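Local atomic coordinates of O-succinylhomoserine sulfhydrylase (Mycobacterium tuberculosis, PDB entry 3NDN), a protein that probably catalyses the formation of homocysteine from O-succinylhomoserine and hydrogen sulfide with the help of pyridoxal 5'-phosphate, a step in methionine biosynthesis. Residues A[20-23]-A[24-27]; A[190-194]-A[195-199]. All blocks are in the same frame, centred on the assembly; numbering follows the deposited sequence.

Interaction 1: A[20-23]-A[24-27]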
ATOM      1  N   ALA A  20       5.081  11.971 -24.506  1.00 52.21           N
ATOM      2  CA  ALA A  20       5.429  11.286 -25.761  1.00 51.54           C
ATOM      3  C   ALA A  20       6.918  10.949 -25.835  1.00 50.75           C
ATOM      4  O   ALA A  20       7.765  11.754 -25.427  1.00 51.27           O
ATOM      5  CB  ALA A  20       5.006  12.136 -26.968  1.00 52.28           C
ATOM      6  N   LEU A  21       7.232   9.756 -26.343  1.00 49.27           N
ATOM      7  CA  LEU A  21       8.622   9.297 -26.463  1.00 48.25           C
ATOM      8  C   LEU A  21       9.225   9.639 -27.840  1.00 47.89           C
ATOM      9  O   LEU A  21       8.476   9.811 -28.797  1.00 47.56           O
ATOM     10  CB  LEU A  21       8.705   7.788 -26.181  1.00 47.76           C
ATOM     11  CG  LEU A  21       8.274   7.296 -24.785  1.00 47.39           C
ATOM     12  CD1 LEU A  21       8.607   5.829 -24.603  1.00 47.76           C
ATOM     13  CD2 LEU A  21       8.911   8.107 -23.662  1.00 47.88           C
ATOM     14  N   PRO A  22      10.571   9.753 -27.942  1.00 47.48           N
ATOM     15  CA  PRO A  22      11.205   9.962 -29.258  1.00 48.10           C
ATOM     16  C   PRO A  22      10.829   8.906 -30.313  1.00 47.72           C
ATOM     17  O   PRO A  22      10.511   7.768 -29.976  1.00 47.11           O
ATOM     18  CB  PRO A  22      12.711   9.877 -28.952  1.00 48.19           C
ATOM     19  CG  PRO A  22      12.836  10.251 -27.524  1.00 47.81           C
ATOM     20  CD  PRO A  22      11.560   9.813 -26.843  1.00 47.51           C
ATOM     21  N   ASP A  23      10.884   9.300 -31.583  1.00 48.20           N
ATOM     22  CA  ASP A  23      10.566   8.413 -32.699  1.00 48.12           C
ATOM     23  C   ASP A  23      11.499   7.201 -32.748  1.00 47.27           C
ATOM     24  O   ASP A  23      12.722   7.343 -32.622  1.00 47.71           O
ATOM     25  CB  ASP A  23      10.668   9.195 -34.018  1.00 49.48           C
ATOM     26  CG  ASP A  23      10.470   8.318 -35.227  1.00 51.02           C
ATOM     27  OD1 ASP A  23       9.307   7.953 -35.499  1.00 52.90           O
ATOM     28  OD2 ASP A  23      11.478   7.982 -35.897  1.00 53.13           O
ATOM     29  N   GLY A  24      10.917   6.017 -32.908  1.00 45.91           N
ATOM     30  CA  GLY A  24      11.689   4.801 -33.189  1.00 44.95           C
ATOM     31  C   GLY A  24      12.214   3.989 -32.013  1.00 43.85           C
ATOM     32  O   GLY A  24      12.905   2.985 -32.220  1.00 43.57           O
ATOM     33  N   VAL A  25      11.891   4.399 -30.786  1.00 42.46           N
ATOM     34  CA  VAL A  25      12.347   3.673 -29.581  1.00 41.19           C
ATOM     35  C   VAL A  25      11.797   2.234 -29.520  1.00 40.13           C
ATOM     36  O   VAL A  25      10.700   1.962 -30.020  1.00 39.62           O
ATOM     37  CB  VAL A  25      12.028   4.457 -28.252  1.00 41.02           C
ATOM     38  CG1 VAL A  25      12.849   5.736 -28.160  1.00 40.99           C
ATOM     39  CG2 VAL A  25      10.544   4.759 -28.127  1.00 40.74           C
ATOM     40  N   SER A  26      12.558   1.323 -28.911  1.00 39.49           N
ATOM     41  CA  SER A  26      12.213  -0.101 -28.868  1.00 38.64           C
ATOM     42  C   SER A  26      11.189  -0.489 -27.778  1.00 38.13           C
ATOM     43  O   SER A  26      10.809   0.348 -26.934  1.00 37.85           O
ATOM     44  CB  SER A  26      13.476  -0.932 -28.693  1.00 39.06           C
ATOM     45  OG  SER A  26      13.986  -0.762 -27.382  1.00 40.46           O
ATOM     46  N   GLN A  27      10.749  -1.755 -27.823  1.00 37.05           N
ATOM     47  CA  GLN A  27       9.811  -2.353 -26.844  1.00 36.24           C
ATOM     48  C   GLN A  27      10.342  -2.263 -25.396  1.00 35.52           C
ATOM     49  O   GLN A  27       9.576  -2.001 -24.474  1.00 34.88           O
ATOM     50  CB  GLN A  27       9.500  -3.816 -27.218  1.00 36.80           C
ATOM     51  CG  GLN A  27       8.121  -4.358 -26.743  1.00 37.69           C
ATOM     52  CD  GLN A  27       7.880  -5.837 -27.095  1.00 41.12           C
ATOM     53  OE1 GLN A  27       8.783  -6.670 -26.988  1.00 41.00           O
ATOM     54  NE2 GLN A  27       6.646  -6.166 -27.491  1.00 41.02           N
TER

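Interaction 2: A[190-194]-A[195-199]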
ATOM      1  N   GLU A 190      -7.715 -15.983 -41.150  1.00 38.67           N
ATOM      2  CA  GLU A 190      -8.203 -15.894 -42.531  1.00 39.77           C
ATOM      3  C   GLU A 190      -9.625 -16.485 -42.659  1.00 40.22           C
ATOM      4  O   GLU A 190     -10.508 -15.836 -43.224  1.00 40.96           O
ATOM      5  CB  GLU A 190      -7.216 -16.563 -43.512  1.00 40.68           C
ATOM      6  N   LEU A 191      -9.843 -17.684 -42.111  1.00 40.05           N
ATOM      7  CA  LEU A 191     -11.173 -18.336 -42.116  1.00 40.59           C
ATOM      8  C   LEU A 191     -12.231 -17.581 -41.312  1.00 40.41           C
ATOM      9  O   LEU A 191     -13.410 -17.587 -41.680  1.00 40.60           O
ATOM     10  CB  LEU A 191     -11.100 -19.777 -41.581  1.00 40.74           C
ATOM     11  CG  LEU A 191     -10.294 -20.850 -42.318  1.00 41.76           C
ATOM     12  CD1 LEU A 191     -10.063 -22.045 -41.400  1.00 40.81           C
ATOM     13  CD2 LEU A 191     -10.972 -21.297 -43.638  1.00 42.79           C
ATOM     14  N   ALA A 192     -11.816 -16.970 -40.196  1.00 39.42           N
ATOM     15  CA  ALA A 192     -12.721 -16.228 -39.321  1.00 39.16           C
ATOM     16  C   ALA A 192     -13.233 -14.953 -39.991  1.00 39.55           C
ATOM     17  O   ALA A 192     -14.419 -14.627 -39.881  1.00 40.32           O
ATOM     18  CB  ALA A 192     -12.024 -15.885 -37.982  1.00 38.47           C
ATOM     19  N   HIS A 193     -12.349 -14.245 -40.694  1.00 39.40           N
ATOM     20  CA  HIS A 193     -12.730 -12.990 -41.365  1.00 39.98           C
ATOM     21  C   HIS A 193     -13.684 -13.209 -42.563  1.00 41.38           C
ATOM     22  O   HIS A 193     -14.542 -12.363 -42.836  1.00 41.78           O
ATOM     23  CB  HIS A 193     -11.499 -12.161 -41.744  1.00 39.86           C
ATOM     24  CG  HIS A 193     -10.817 -11.524 -40.563  1.00 39.37           C
ATOM     25  ND1 HIS A 193      -9.595 -10.889 -40.655  1.00 38.48           N
ATOM     26  CD2 HIS A 193     -11.183 -11.448 -39.258  1.00 38.79           C
ATOM     27  CE1 HIS A 193      -9.242 -10.439 -39.460  1.00 39.00           C
ATOM     28  NE2 HIS A 193     -10.187 -10.765 -38.595  1.00 38.33           N
ATOM     29  N   ALA A 194     -13.551 -14.348 -43.237  1.00 41.76           N
ATOM     30  CA  ALA A 194     -14.478 -14.719 -44.321  1.00 43.61           C
ATOM     31  C   ALA A 194     -15.890 -15.015 -43.792  1.00 44.05           C
ATOM     32  O   ALA A 194     -16.877 -14.834 -44.511  1.00 45.23           O
ATOM     33  CB  ALA A 194     -13.931 -15.914 -45.111  1.00 44.09           C
ATOM     34  N   ALA A 195     -15.979 -15.447 -42.532  1.00 43.77           N
ATOM     35  CA  ALA A 195     -17.266 -15.661 -41.848  1.00 43.76           C
ATOM     36  C   ALA A 195     -17.834 -14.416 -41.138  1.00 43.37           C
ATOM     37  O   ALA A 195     -18.900 -14.493 -40.511  1.00 43.85           O
ATOM     38  CB  ALA A 195     -17.160 -16.823 -40.867  1.00 43.38           C
ATOM     39  N   GLY A 196     -17.143 -13.280 -41.237  1.00 42.52           N
ATOM     40  CA  GLY A 196     -17.592 -12.041 -40.568  1.00 41.89           C
ATOM     41  C   GLY A 196     -17.278 -11.929 -39.072  1.00 40.87           C
ATOM     42  O   GLY A 196     -17.755 -11.003 -38.401  1.00 41.11           O
ATOM     43  N   ALA A 197     -16.472 -12.856 -38.551  1.00 40.01           N
ATOM     44  CA  ALA A 197     -16.198 -12.943 -37.095  1.00 39.10           C
ATOM     45  C   ALA A 197     -14.966 -12.138 -36.646  1.00 38.44           C
ATOM     46  O   ALA A 197     -14.054 -11.894 -37.445  1.00 38.36           O
ATOM     47  CB  ALA A 197     -16.051 -14.410 -36.671  1.00 39.22           C
ATOM     48  N   LYS A 198     -14.964 -11.729 -35.371  1.00 37.29           N
ATOM     49  CA  LYS A 198     -13.801 -11.075 -34.740  1.00 36.88           C
ATOM     50  C   LYS A 198     -13.001 -12.105 -33.935  1.00 35.94           C
ATOM     51  O   LYS A 198     -13.575 -12.863 -33.154  1.00 36.01           O
ATOM     52  CB  LYS A 198     -14.242  -9.932 -33.808  1.00 36.29           C
ATOM     53  CG  LYS A 198     -15.043  -8.804 -34.482  1.00 38.42           C
ATOM     54  CD  LYS A 198     -14.187  -7.994 -35.469  1.00 40.10           C
ATOM     55  CE  LYS A 198     -15.045  -7.040 -36.293  1.00 42.66           C
ATOM     56  NZ  LYS A 198     -14.229  -6.031 -37.039  1.00 43.88           N
ATOM     57  N   VAL A 199     -11.679 -12.097 -34.094  1.00 35.66           N
ATOM     58  CA  VAL A 199     -10.820 -13.103 -33.460  1.00 35.08           C
ATOM     59  C   VAL A 199     -10.277 -12.630 -32.102  1.00 34.61           C
ATOM     60  O   VAL A 199      -9.593 -11.605 -32.042  1.00 34.23           O
ATOM     61  CB  VAL A 199      -9.643 -13.480 -34.388  1.00 35.01           C
ATOM     62  CG1 VAL A 199      -8.702 -14.475 -33.712  1.00 34.95           C
ATOM     63  CG2 VAL A 199     -10.163 -14.051 -35.723  1.00 36.02           C
TER

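Interaction 1: A[20-23]-A[24-27]
The flat carboxylate of Asp23 turns one face to the backbone of Gly24: Gly24 N stands almost directly above Asp23 CG, 3.3 Å away, and both oxygens are about equally far from it. This follows from the aspartate's first torsion (chi1 175°), which sets CG opposite the backbone N and swings the carboxylate beside its own carbonyl carbon. The other flat group is the peptide that begins with the carbonyl of Pro22. Both methyls of Val25 lie to one side of the Pro22 carbonyl plane, CG1 well off it and CG2, 3.5 Å from Pro22 O, much nearer to it. The same valine fork meets the apolar groups of the incoming chain. Val25 CG2 lies 4.0 Å from Leu21 CB, the two side chains crossing at about a right angle, and Val25 CG1 rests 4.2 Å from Pro22 CB. A beta-branched residue suits this place because its two methyls reach two neighbours at once. Leu21 and Val25 also both touch Val30 of helix 27-33, while Pro22 packs on Leu353 of the second subunit. The polar Asp23 is left at the exposed corner. The ring of Pro22 holds phi near -55° in the extended approach to the turn, Asp23 takes the second position, and Gly24 accepts the positive phi (88°) of the third, where the carbonyl oxygen of Asp23 crowds any beta carbon. Ser26 N donates to Asp404 of the second subunit. The whole is a type II beta turn, Pro22 to Val25, leading into the N-cap of a helix at a subunit interface.

Interaction 2: A[190-194]-A[195-199]
Ala192 O and His193 O receive the backbone that leaves their helix, in a Schellman motif that ends helix 185-194. Ala197 N gives Ala192 O a 3.0 Å hydrogen bond (154°), and Gly196 N bonds to His193 O at 3.2 Å, approaching from above the carbonyl plane. Ala195 N is divided between weak bonds to Leu191 O and Ala192 O. Gly196 takes the left-handed backbone angles of the turn (phi 80°), which a glycine accepts readily. Small residues suit the inner side: Ala192 CB faces Ala197 CB at 4.5 Å, the apolar pair that accompanies this motif, and is packed tightly against Val199 CG2 at 3.5 Å. One step out, Ala192 touches Val170 and Val199 touches Phe172, both on strand 169-173, so helix and returning strand close on the same neighbour in a beta-alpha-beta unit. On the exposed flank, the CB of His193 points away from the exiting chain, but its ring comes back alongside it, bringing CD2, edge-on and in plane, to 3.4 Å from Ala197 O. The ring's rotation is fixed from the second shell: Asp219 OD2 accepts hydrogen bonds from both His193 NE2 and Val199 N.

Interaction 1 comes first along the chain, in the N-terminal arm just before helix 27-33; interaction 2 follows far later, at the passage from helix 185-194 to strand 198-202. Their centres are 33 Å apart and their nearest atoms about 18 Å, so neither touches the other. They share no helix or strand. The 20-27 turn lies at the surface against a second subunit and belongs to the contacts that build the tetramer, whereas 190-199 touches no other chain and closes a crossover of the seven-stranded mixed sheet at the heart of the cofactor-binding domain. Both reverse the chain beside a helix end, one at its entry and one at its exit.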